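FixK2 protein (Bradyrhizobium japonicum, PDB 4I2O) binds DNA as a transcription factor of the CRP/FNR superfamily and probably regulates genes connected with nitrogen fixation. Local coordinates at the interface of chains A and B. Coordinates in Å, arbitrary orientation; residue numbers count along the deposited sequence, not the author numbering. Chains: chain A/B, FixK2 protein.

Both contacts lie along helix 128-154, the long dimerisation helix typical of the CRP/FNR superfamily, which pairs with its copy from the other subunit. The centres of the C-alpha atoms of contact 1 and contact 2 are about 17 Å apart. Contact 1 is the stretch where the helices meet directly through leucine, alanine and methionine side chains. In contact 2, residues of helix 128-154 of chain B also reach the loop at A:Leu94 to A:Ser96. Thus contact 1 is helix against helix, whereas contact 2 adds to a helix-helix part a tie to the loop and helix 117-126 of the partner. Two-fold symmetry repeats both contacts.

Contact 1: the interface of chains A and B. Residues chain A 142, 145, 148-149; chain B 141-142, 145, 148-149.
A:Met149 and B:Met149 meet mid-chain, their side chains crossing at about a right angle, with the two CG methylenes 3.7 Å apart. Each chain bends at its last torsion (chi3 -77° in A:Met149), which turns the terminal methyl toward the partner helix: A:Met149 CE comes to 3.6 Å from B:Ala145 CB. The sulfur touches a different neighbour, with A:Met149 SD 3.8 Å from B:His148 CB and lying in the plane of that imidazole, at its edge. The imidazole therefore offers a flank rather than a face, and the partner hides little of the histidine's surface. An unbranched, flexible thioether suits this place because it can thread between a methyl and a ring edge without crowding either.

One turn earlier the alanines face each other, A:Ala145 CB lying 3.7 Å from B:Ala145 CB. Their small size lets the helices come close and lets the methionine methyls lie against them. Further toward the helix start, A:Leu142 carries its CG anti to the backbone N (chi1 178°), and its two branches divide the work. CD1 rests on the partner backbone, 3.7 Å from B:Glu141 O, while CD2 packs 3.8 Å from B:Glu141 CB. The extended glutamate thus contributes its aliphatic stem. B:Leu142 uses its CD1 in the matching way, against the backbone N and CA of A:Leu142.

An alanine in place of A:Met149 would probably open a gap beside B:Ala145 and B:His148 and leave B:Met149 freer to turn. The polar groups of the two sides do not bond here, so cohesion comes from apolar fit. A:Leu142, A:Ala145 and A:Met149, like their copies in chain B, follow one another at spacings of three and four residues, as in a coiled coil, and this seam holds the paired helices together, which in this superfamily sets how the two DNA-binding domains are presented.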
ATOM      1  N   LEU A 142      -3.199   6.161   0.925  1.00 15.10           N
ATOM      2  CA  LEU A 142      -3.286   4.900   1.653  1.00 16.92           C
ATOM      3  C   LEU A 142      -4.395   3.969   1.087  1.00 15.39           C
ATOM      4  O   LEU A 142      -4.178   2.723   0.936  1.00 16.68           O
ATOM      5  CB  LEU A 142      -3.488   5.183   3.141  1.00 14.28           C
ATOM      6  CG  LEU A 142      -3.652   3.927   4.035  1.00 20.58           C
ATOM      7  CD1 LEU A 142      -2.435   2.971   3.998  1.00 20.81           C
ATOM      8  CD2 LEU A 142      -3.950   4.376   5.498  1.00 19.97           C
ATOM      9  N   ALA A 145      -3.130   2.424  -2.029  1.00 15.67           N
ATOM     10  CA  ALA A 145      -2.086   1.451  -1.787  1.00 19.10           C
ATOM     11  C   ALA A 145      -2.703   0.184  -1.221  1.00 17.14           C
ATOM     12  O   ALA A 145      -2.260  -0.923  -1.607  1.00 17.03           O
ATOM     13  CB  ALA A 145      -0.969   2.019  -0.818  1.00 17.03           C
ATOM     14  N   HIS A 148      -4.193  -1.582  -3.992  1.00 17.68           N
ATOM     15  CA  HIS A 148      -3.119  -2.079  -4.845  1.00 17.92           C
ATOM     16  C   HIS A 148      -2.392  -3.266  -4.202  1.00 20.07           C
ATOM     17  O   HIS A 148      -1.946  -4.168  -4.918  1.00 17.94           O
ATOM     18  CB  HIS A 148      -2.125  -1.001  -5.202  1.00 16.39           C
ATOM     19  CG  HIS A 148      -1.621  -1.122  -6.578  1.00 20.93           C
ATOM     20  ND1 HIS A 148      -2.456  -1.257  -7.683  1.00 20.86           N
ATOM     21  CD2 HIS A 148      -0.358  -1.124  -7.053  1.00 21.11           C
ATOM     22  CE1 HIS A 148      -1.710  -1.406  -8.756  1.00 24.22           C
ATOM     23  NE2 HIS A 148      -0.430  -1.306  -8.408  1.00 20.85           N
ATOM     24  N   MET A 149      -2.283  -3.324  -2.875  1.00 15.62           N
ATOM     25  CA  MET A 149      -1.758  -4.590  -2.296  1.00 14.69           C
ATOM     26  C   MET A 149      -2.578  -5.797  -2.606  1.00 14.04           C
ATOM     27  O   MET A 149      -2.035  -6.900  -2.850  1.00 16.12           O
ATOM     28  CB  MET A 149      -1.628  -4.440  -0.762  1.00 13.90           C
ATOM     29  CG  MET A 149      -0.519  -3.450  -0.362  1.00 16.83           C
ATOM     30  SD  MET A 149      -0.313  -3.409   1.472  1.00 22.30           S
ATOM     31  CE  MET A 149      -1.661  -2.441   2.072  1.00 30.12           C
TER
ATOM     32  N   GLU B 141       1.141   4.210   8.238  1.00 19.57           N
ATOM     33  CA  GLU B 141       0.426   3.129   7.548  1.00 17.41           C
ATOM     34  C   GLU B 141       0.710   3.136   6.069  1.00 17.57           C
ATOM     35  O   GLU B 141       0.878   2.069   5.452  1.00 16.83           O
ATOM     36  CB  GLU B 141      -1.083   3.268   7.736  1.00 18.22           C
ATOM     37  CG  GLU B 141      -1.523   3.080   9.239  1.00 18.34           C
ATOM     38  CD  GLU B 141      -3.045   3.248   9.365  1.00 34.76           C
ATOM     39  OE1 GLU B 141      -3.783   2.342   8.932  1.00 49.34           O
ATOM     40  OE2 GLU B 141      -3.483   4.279   9.894  1.00 46.30           O
ATOM     41  N   LEU B 142       0.730   4.322   5.495  1.00 17.11           N
ATOM     42  CA  LEU B 142       1.065   4.474   4.062  1.00 15.97           C
ATOM     43  C   LEU B 142       2.507   3.966   3.771  1.00 18.66           C
ATOM     44  O   LEU B 142       2.743   3.269   2.740  1.00 15.82           O
ATOM     45  CB  LEU B 142       0.855   5.920   3.636  1.00 14.42           C
ATOM     46  CG  LEU B 142       1.285   6.234   2.183  1.00 18.63           C
ATOM     47  CD1 LEU B 142       0.523   5.387   1.220  1.00 19.55           C
ATOM     48  CD2 LEU B 142       1.137   7.759   1.901  1.00 21.09           C
ATOM     49  N   ALA B 145       2.525   0.314   3.702  1.00 16.73           N
ATOM     50  CA  ALA B 145       1.832  -0.222   2.521  1.00 19.99           C
ATOM     51  C   ALA B 145       2.689  -0.087   1.276  1.00 15.69           C
ATOM     52  O   ALA B 145       2.705  -1.022   0.430  1.00 17.84           O
ATOM     53  CB  ALA B 145       0.414   0.468   2.276  1.00 16.39           C
ATOM     54  N   HIS B 148       5.181  -2.636   1.386  1.00 16.71           N
ATOM     55  CA  HIS B 148       4.538  -3.921   1.191  1.00 20.19           C
ATOM     56  C   HIS B 148       4.124  -4.102  -0.286  1.00 16.79           C
ATOM     57  O   HIS B 148       4.168  -5.250  -0.820  1.00 15.97           O
ATOM     58  CB  HIS B 148       3.352  -4.107   2.128  1.00 16.94           C
ATOM     59  CG  HIS B 148       3.166  -5.526   2.547  1.00 18.30           C
ATOM     60  ND1 HIS B 148       4.189  -6.281   3.070  1.00 20.93           N
ATOM     61  CD2 HIS B 148       2.076  -6.321   2.499  1.00 20.62           C
ATOM     62  CE1 HIS B 148       3.735  -7.505   3.326  1.00 20.11           C
ATOM     63  NE2 HIS B 148       2.456  -7.553   2.972  1.00 17.87           N
ATOM     64  N   MET B 149       3.788  -3.017  -0.982  1.00 15.85           N
ATOM     65  CA  MET B 149       3.578  -3.198  -2.448  1.00 17.18           C
ATOM     66  C   MET B 149       4.824  -3.696  -3.179  1.00 16.81           C
ATOM     67  O   MET B 149       4.756  -4.514  -4.131  1.00 16.75           O
ATOM     68  CB  MET B 149       3.123  -1.864  -3.078  1.00 17.47           C
ATOM     69  CG  MET B 149       1.678  -1.508  -2.691  1.00 19.07           C
ATOM     70  SD  MET B 149       1.121  -0.011  -3.541  1.00 22.03           S
ATOM     71  CE  MET B 149       2.241   1.226  -2.923  1.00 29.66           C
TER

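Contact 2: the interface of chains A and B. Residues chain A 94-96, 117, 121, 134, 138; chain B 132, 135.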
ATOM      1  N   LEU A  94       3.648  14.735  -1.260  1.00 24.16           N
ATOM      2  CA  LEU A  94       3.278  15.125   0.103  1.00 28.16           C
ATOM      3  C   LEU A  94       3.729  14.058   1.100  1.00 29.05           C
ATOM      4  O   LEU A  94       3.408  12.866   0.943  1.00 29.22           O
ATOM      5  CB  LEU A  94       1.755  15.332   0.236  1.00 26.58           C
ATOM      6  CG  LEU A  94       1.273  15.793   1.633  1.00 30.28           C
ATOM      7  CD1 LEU A  94       1.791  17.180   2.039  1.00 30.05           C
ATOM      8  CD2 LEU A  94      -0.252  15.711   1.656  1.00 32.68           C
ATOM      9  N   GLU A  95       4.503  14.483   2.091  1.00 31.74           N
ATOM     10  CA  GLU A  95       4.966  13.581   3.151  1.00 31.07           C
ATOM     11  C   GLU A  95       4.739  14.198   4.496  1.00 28.57           C
ATOM     12  O   GLU A  95       4.960  15.434   4.723  1.00 31.32           O
ATOM     13  CB  GLU A  95       6.443  13.211   2.973  1.00 32.96           C
ATOM     14  CG  GLU A  95       6.736  12.490   1.630  1.00 31.51           C
ATOM     15  CD  GLU A  95       6.564  10.961   1.685  1.00 35.52           C
ATOM     16  OE1 GLU A  95       6.169  10.428   2.749  1.00 35.19           O
ATOM     17  OE2 GLU A  95       6.819  10.299   0.657  1.00 30.82           O
ATOM     18  N   SER A  96       4.280  13.355   5.433  1.00 28.59           N
ATOM     19  CA  SER A  96       4.130  13.822   6.773  1.00 32.45           C
ATOM     20  C   SER A  96       5.532  13.848   7.359  1.00 32.52           C
ATOM     21  O   SER A  96       5.880  14.723   8.158  1.00 38.43           O
ATOM     22  CB  SER A  96       3.274  12.839   7.565  1.00 31.04           C
ATOM     23  OG  SER A  96       3.406  13.090   8.941  1.00 36.13           O
ATOM     24  N   ARG A 117       6.880  22.613   1.140  1.00 37.89           N
ATOM     25  CA  ARG A 117       6.314  21.837   2.235  1.00 38.59           C
ATOM     26  C   ARG A 117       6.190  22.699   3.514  1.00 42.42           C
ATOM     27  O   ARG A 117       5.181  22.638   4.223  1.00 42.93           O
ATOM     28  CB  ARG A 117       7.172  20.601   2.462  1.00 43.93           C
ATOM     29  CG  ARG A 117       6.772  19.737   3.642  1.00 50.56           C
ATOM     30  CD  ARG A 117       5.342  19.219   3.574  1.00 52.65           C
ATOM     31  NE  ARG A 117       5.083  18.288   4.684  1.00 58.44           N
ATOM     32  CZ  ARG A 117       5.038  18.643   5.975  1.00 69.70           C
ATOM     33  NH1 ARG A 117       5.260  19.902   6.352  1.00 74.91           N
ATOM     34  NH2 ARG A 117       4.786  17.735   6.905  1.00 72.92           N
ATOM     35  N   GLU A 121       2.855  23.385   5.951  1.00 37.46           N
ATOM     36  CA  GLU A 121       2.900  23.147   7.408  1.00 39.90           C
ATOM     37  C   GLU A 121       2.428  24.395   8.156  1.00 41.16           C
ATOM     38  O   GLU A 121       1.762  24.313   9.187  1.00 44.90           O
ATOM     39  CB  GLU A 121       4.330  22.786   7.838  1.00 51.03           C
ATOM     40  CG  GLU A 121       4.514  22.446   9.334  1.00 61.36           C
ATOM     41  CD  GLU A 121       3.943  21.075   9.731  1.00 69.55           C
ATOM     42  OE1 GLU A 121       3.872  20.177   8.862  1.00 66.61           O
ATOM     43  OE2 GLU A 121       3.574  20.898  10.923  1.00 75.55           O
ATOM     44  N   LEU A 134      -4.781  17.975   4.278  1.00 27.99           N
ATOM     45  CA  LEU A 134      -3.496  17.259   4.160  1.00 29.13           C
ATOM     46  C   LEU A 134      -3.606  15.801   4.613  1.00 28.20           C
ATOM     47  O   LEU A 134      -3.188  14.864   3.912  1.00 24.14           O
ATOM     48  CB  LEU A 134      -2.383  17.999   4.914  1.00 30.80           C
ATOM     49  CG  LEU A 134      -1.959  19.364   4.321  1.00 31.54           C
ATOM     50  CD1 LEU A 134      -0.964  20.014   5.268  1.00 37.66           C
ATOM     51  CD2 LEU A 134      -1.389  19.289   2.807  1.00 29.34           C
ATOM     52  N   THR A 138      -3.167  12.222   2.248  1.00 22.66           N
ATOM     53  CA  THR A 138      -2.369  11.049   2.587  1.00 25.18           C
ATOM     54  C   THR A 138      -3.305   9.831   2.732  1.00 22.11           C
ATOM     55  O   THR A 138      -2.981   8.662   2.358  1.00 19.28           O
ATOM     56  CB  THR A 138      -1.595  11.370   3.894  1.00 23.79           C
ATOM     57  OG1 THR A 138      -0.696  12.443   3.601  1.00 22.62           O
ATOM     58  CG2 THR A 138      -0.797  10.082   4.422  1.00 21.57           C
TER
ATOM     59  N   ARG B 132      -1.782  16.710  13.962  1.00 38.96           N
ATOM     60  CA  ARG B 132      -0.528  16.350  13.316  1.00 39.65           C
ATOM     61  C   ARG B 132      -0.127  14.913  13.623  1.00 35.22           C
ATOM     62  O   ARG B 132       0.514  14.197  12.824  1.00 30.94           O
ATOM     63  CB  ARG B 132       0.534  17.360  13.779  1.00 46.22           C
ATOM     64  CG  ARG B 132       1.861  17.185  13.116  1.00 55.46           C
ATOM     65  CD  ARG B 132       1.742  17.594  11.649  1.00 62.84           C
ATOM     66  NE  ARG B 132       2.962  17.295  10.919  1.00 60.84           N
ATOM     67  CZ  ARG B 132       3.281  16.073  10.508  1.00 58.37           C
ATOM     68  NH1 ARG B 132       2.455  15.041  10.756  1.00 41.10           N
ATOM     69  NH2 ARG B 132       4.416  15.885   9.848  1.00 63.26           N
ATOM     70  N   TRP B 135      -2.399  12.623  11.416  1.00 26.30           N
ATOM     71  CA  TRP B 135      -1.843  12.524  10.031  1.00 24.81           C
ATOM     72  C   TRP B 135      -0.624  11.623  10.032  1.00 22.93           C
ATOM     73  O   TRP B 135      -0.455  10.744   9.167  1.00 23.49           O
ATOM     74  CB  TRP B 135      -1.419  13.913   9.610  1.00 31.06           C
ATOM     75  CG  TRP B 135      -0.885  14.014   8.220  1.00 32.30           C
ATOM     76  CD1 TRP B 135      -1.008  13.123   7.213  1.00 27.37           C
ATOM     77  CD2 TRP B 135      -0.114  15.108   7.720  1.00 29.69           C
ATOM     78  NE1 TRP B 135      -0.353  13.627   6.080  1.00 25.04           N
ATOM     79  CE2 TRP B 135       0.195  14.842   6.392  1.00 26.76           C
ATOM     80  CE3 TRP B 135       0.337  16.307   8.292  1.00 30.09           C
ATOM     81  CZ2 TRP B 135       0.934  15.750   5.596  1.00 32.68           C
ATOM     82  CZ3 TRP B 135       1.073  17.193   7.514  1.00 43.24           C
ATOM     83  CH2 TRP B 135       1.361  16.908   6.187  1.00 40.07           C
TER
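B:Trp135 inserts its indole between parts of chain A and buries more surface than any other residue of this contact. Its CG stands anti to the backbone N (chi1 -178°), sending the ring across to the other subunit. A:Ser96 CB sits over one face, 4.0 Å from the centroid of the five-membered ring, while A:Leu134 lies against the opposite face toward the rim. A:Leu94 CD1 adds an apolar contact at CZ2. At the edge, the indole N-H from NE1 makes a nearly straight hydrogen bond (164° at H) of 2.8 Å to the hydroxyl OG1 of A:Thr138. Tryptophan fits because it supplies two broad apolar faces and a directional donor that, with packing on both faces, would help fix the ring's rotation.

B:Arg132 turns the tip of its guanidinium, end-on, to A:Ser96: NH1 donates to the hydroxyl OG at 2.8 Å. NH2 meets the carbonyl O at 2.5 Å, a short but strongly bent bond (121° at H) with the donor tilted from the carbonyl plane. A serine suits this spot because its methylene can cover the indole while its hydroxyl turns to the arginine. Within chain B, B:Trp135 CE3 lies over the rim of one guanidinium face and probably helps keep the group in place. A salt bridge to the poorly ordered A:Glu121 is long, with B:Arg132 NE 3.7 Å from the carboxylate OE2.

Behind A:Ser96, A:Arg117 steadies the loop side-on, where two of its nitrogens meet one carbonyl oxygen: NE is 2.9 Å and NH2 3.2 Å from A:Glu95 O.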